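Local coordinates for mRNA nuclease HepT (Shewanella oneidensis MR-1, PDB 6M6U), which cleaves mRNA as the toxin of a type VII toxin-antitoxin system and is neutralised mostly through tri-AMPylation by its cognate antitoxin MntA, at residues Thr11-Ile16 with Gln125-Ile130. Residues are numbered along the deposited sequence; the frame is centred on the assembly and turned at random.
Sequences TIKRCI and QFIDVI
In Ile127 a chi1 of -71° sets CG1 anti to the carbonyl carbon, and the chain then runs out fully extended (chi2 -179°), which carries CD1 across to Ile12. Ile12 takes a similar chi1, which puts its CG2 branch anti to the backbone N, and it is this branch that receives the incoming methyl: Ile127 CD1 lies 3.6 Å from Ile12 CG2 and 3.8 Å from Ile12 CB. The other branch of Ile12 flanks the stem of its partner, with Ile12 CD1 4.1 Å from Ile127 CG1. Two branched side chains thus meet end on, a compact illustration of how a few aliphatic carbons can bridge two segments, 11-16 and 125-130, whose closest CA atoms, those of Ile12 and Ile127, are 8.3 Å apart. Lys13 adds its aliphatic part, CG coming within 4.1 Å of Ile127 CD1, while its extended chain carries the ammonium to the exposed border. There NZ is 6.3 Å from Asp128 OD2, a separation at which any attraction is probably modest. Ile12 also packs on Ala49 and Cys50 of helix 33-60, and Ile127 on Ile9. The contact joins the N-terminal helix 3-23 to the C-terminal helix 120-131 in the hydrophobic core of the all-helical HEPN bundle.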
loop_
_atom_site.group_PDB
_atom_site.type_symbol
_atom_site.label_atom_id
_atom_site.label_comp_id
_atom_site.label_asym_id
_atom_site.label_seq_id
_atom_site.Cartn_x
_atom_site.Cartn_y
_atom_site.Cartn_z
ATOM N N THR B 11 6.062 -16.898 49.005
ATOM C CA THR B 11 5.045 -15.850 49.034
ATOM C C THR B 11 3.733 -16.362 49.616
ATOM O O THR B 11 3.092 -15.666 50.413
ATOM C CB THR B 11 4.838 -15.288 47.627
ATOM O OG1 THR B 11 5.982 -14.507 47.267
ATOM C CG2 THR B 11 3.589 -14.417 47.561
ATOM N N ILE B 12 3.316 -17.572 49.233
ATOM C CA ILE B 12 2.100 -18.156 49.798
ATOM C C ILE B 12 2.217 -18.257 51.314
ATOM O O ILE B 12 1.286 -17.913 52.052
ATOM C CB ILE B 12 1.813 -19.528 49.163
ATOM C CG1 ILE B 12 1.496 -19.368 47.678
ATOM C CG2 ILE B 12 0.662 -20.220 49.889
ATOM C CD1 ILE B 12 1.520 -20.661 46.898
ATOM N N LYS B 13 3.373 -18.717 51.800
ATOM C CA LYS B 13 3.581 -18.828 53.241
ATOM C C LYS B 13 3.526 -17.463 53.915
ATOM O O LYS B 13 2.797 -17.275 54.895
ATOM C CB LYS B 13 4.910 -19.523 53.531
ATOM C CG LYS B 13 4.874 -21.019 53.300
ATOM C CD LYS B 13 6.260 -21.628 53.355
ATOM C CE LYS B 13 6.187 -23.137 53.212
ATOM N NZ LYS B 13 7.527 -23.739 52.966
ATOM N N ARG B 14 4.296 -16.495 53.401
ATOM C CA ARG B 14 4.276 -15.149 53.971
ATOM C C ARG B 14 2.863 -14.590 54.031
ATOM O O ARG B 14 2.488 -13.935 55.007
ATOM C CB ARG B 14 5.164 -14.205 53.160
ATOM C CG ARG B 14 6.623 -14.185 53.564
ATOM C CD ARG B 14 7.285 -12.884 53.127
ATOM N NE ARG B 14 6.809 -12.431 51.821
ATOM C CZ ARG B 14 7.159 -12.980 50.659
ATOM N NH1 ARG B 14 7.991 -14.014 50.633
ATOM N NH2 ARG B 14 6.673 -12.498 49.522
ATOM N N CYS B 15 2.058 -14.852 53.001
ATOM C CA CYS B 15 0.737 -14.242 52.939
ATOM C C CYS B 15 -0.294 -14.978 53.789
ATOM O O CYS B 15 -1.241 -14.349 54.273
ATOM C CB CYS B 15 0.268 -14.159 51.489
ATOM S SG CYS B 15 1.319 -13.097 50.495
ATOM N N ILE B 16 -0.144 -16.294 53.984
ATOM C CA ILE B 16 -1.042 -17.012 54.892
ATOM C C ILE B 16 -0.817 -16.552 56.325
ATOM O O ILE B 16 -1.772 -16.340 57.088
ATOM C CB ILE B 16 -0.857 -18.534 54.764
ATOM C CG1 ILE B 16 -1.381 -19.034 53.418
ATOM C CG2 ILE B 16 -1.585 -19.259 55.893
ATOM C CD1 ILE B 16 -1.314 -20.535 53.277
ATOM N N GLN B 125 -1.533 -27.534 51.218
ATOM C CA GLN B 125 -1.580 -28.822 50.533
ATOM C C GLN B 125 -1.043 -28.706 49.109
ATOM O O GLN B 125 -0.322 -29.591 48.634
ATOM C CB GLN B 125 -3.017 -29.346 50.534
ATOM C CG GLN B 125 -3.193 -30.763 50.019
ATOM C CD GLN B 125 -4.645 -31.208 50.044
ATOM O OE1 GLN B 125 -5.462 -30.658 50.786
ATOM N NE2 GLN B 125 -4.975 -32.201 49.227
ATOM N N PHE B 126 -1.378 -27.614 48.418
ATOM C CA PHE B 126 -0.844 -27.376 47.079
ATOM C C PHE B 126 0.668 -27.188 47.114
ATOM O O PHE B 126 1.382 -27.670 46.227
ATOM C CB PHE B 126 -1.538 -26.156 46.468
ATOM C CG PHE B 126 -1.017 -25.764 45.120
ATOM C CD1 PHE B 126 -1.325 -26.512 43.998
ATOM C CD2 PHE B 126 -0.244 -24.625 44.968
ATOM C CE1 PHE B 126 -0.856 -26.140 42.749
ATOM C CE2 PHE B 126 0.229 -24.249 43.722
ATOM C CZ PHE B 126 -0.079 -25.008 42.612
ATOM N N ILE B 127 1.175 -26.489 48.133
ATOM C CA ILE B 127 2.618 -26.312 48.282
ATOM C C ILE B 127 3.309 -27.661 48.431
ATOM O O ILE B 127 4.328 -27.934 47.785
ATOM C CB ILE B 127 2.923 -25.397 49.483
ATOM C CG1 ILE B 127 2.521 -23.954 49.189
ATOM C CG2 ILE B 127 4.392 -25.494 49.879
ATOM C CD1 ILE B 127 2.820 -23.014 50.332
ATOM N N ASP B 128 2.759 -28.526 49.288
ATOM C CA ASP B 128 3.425 -29.785 49.606
ATOM C C ASP B 128 3.444 -30.730 48.409
ATOM O O ASP B 128 4.467 -31.370 48.138
ATOM C CB ASP B 128 2.748 -30.445 50.807
ATOM C CG ASP B 128 2.904 -29.632 52.081
ATOM O OD1 ASP B 128 2.049 -29.758 52.986
ATOM O OD2 ASP B 128 3.883 -28.860 52.175
ATOM N N VAL B 129 2.331 -30.829 47.681
ATOM C CA VAL B 129 2.293 -31.684 46.496
ATOM C C VAL B 129 3.269 -31.174 45.443
ATOM O O VAL B 129 4.017 -31.947 44.834
ATOM C CB VAL B 129 0.861 -31.772 45.939
ATOM C CG1 VAL B 129 0.882 -32.308 44.531
ATOM C CG2 VAL B 129 -0.003 -32.658 46.825
ATOM N N ILE B 130 3.276 -29.857 45.216
ATOM C CA ILE B 130 4.117 -29.278 44.172
ATOM C C ILE B 130 5.587 -29.557 44.452
ATOM O O ILE B 130 6.326 -30.018 43.574
ATOM C CB ILE B 130 3.847 -27.768 44.036
ATOM C CG1 ILE B 130 2.503 -27.529 43.345
ATOM C CG2 ILE B 130 4.978 -27.084 43.281
ATOM C CD1 ILE B 130 2.311 -28.336 42.081
#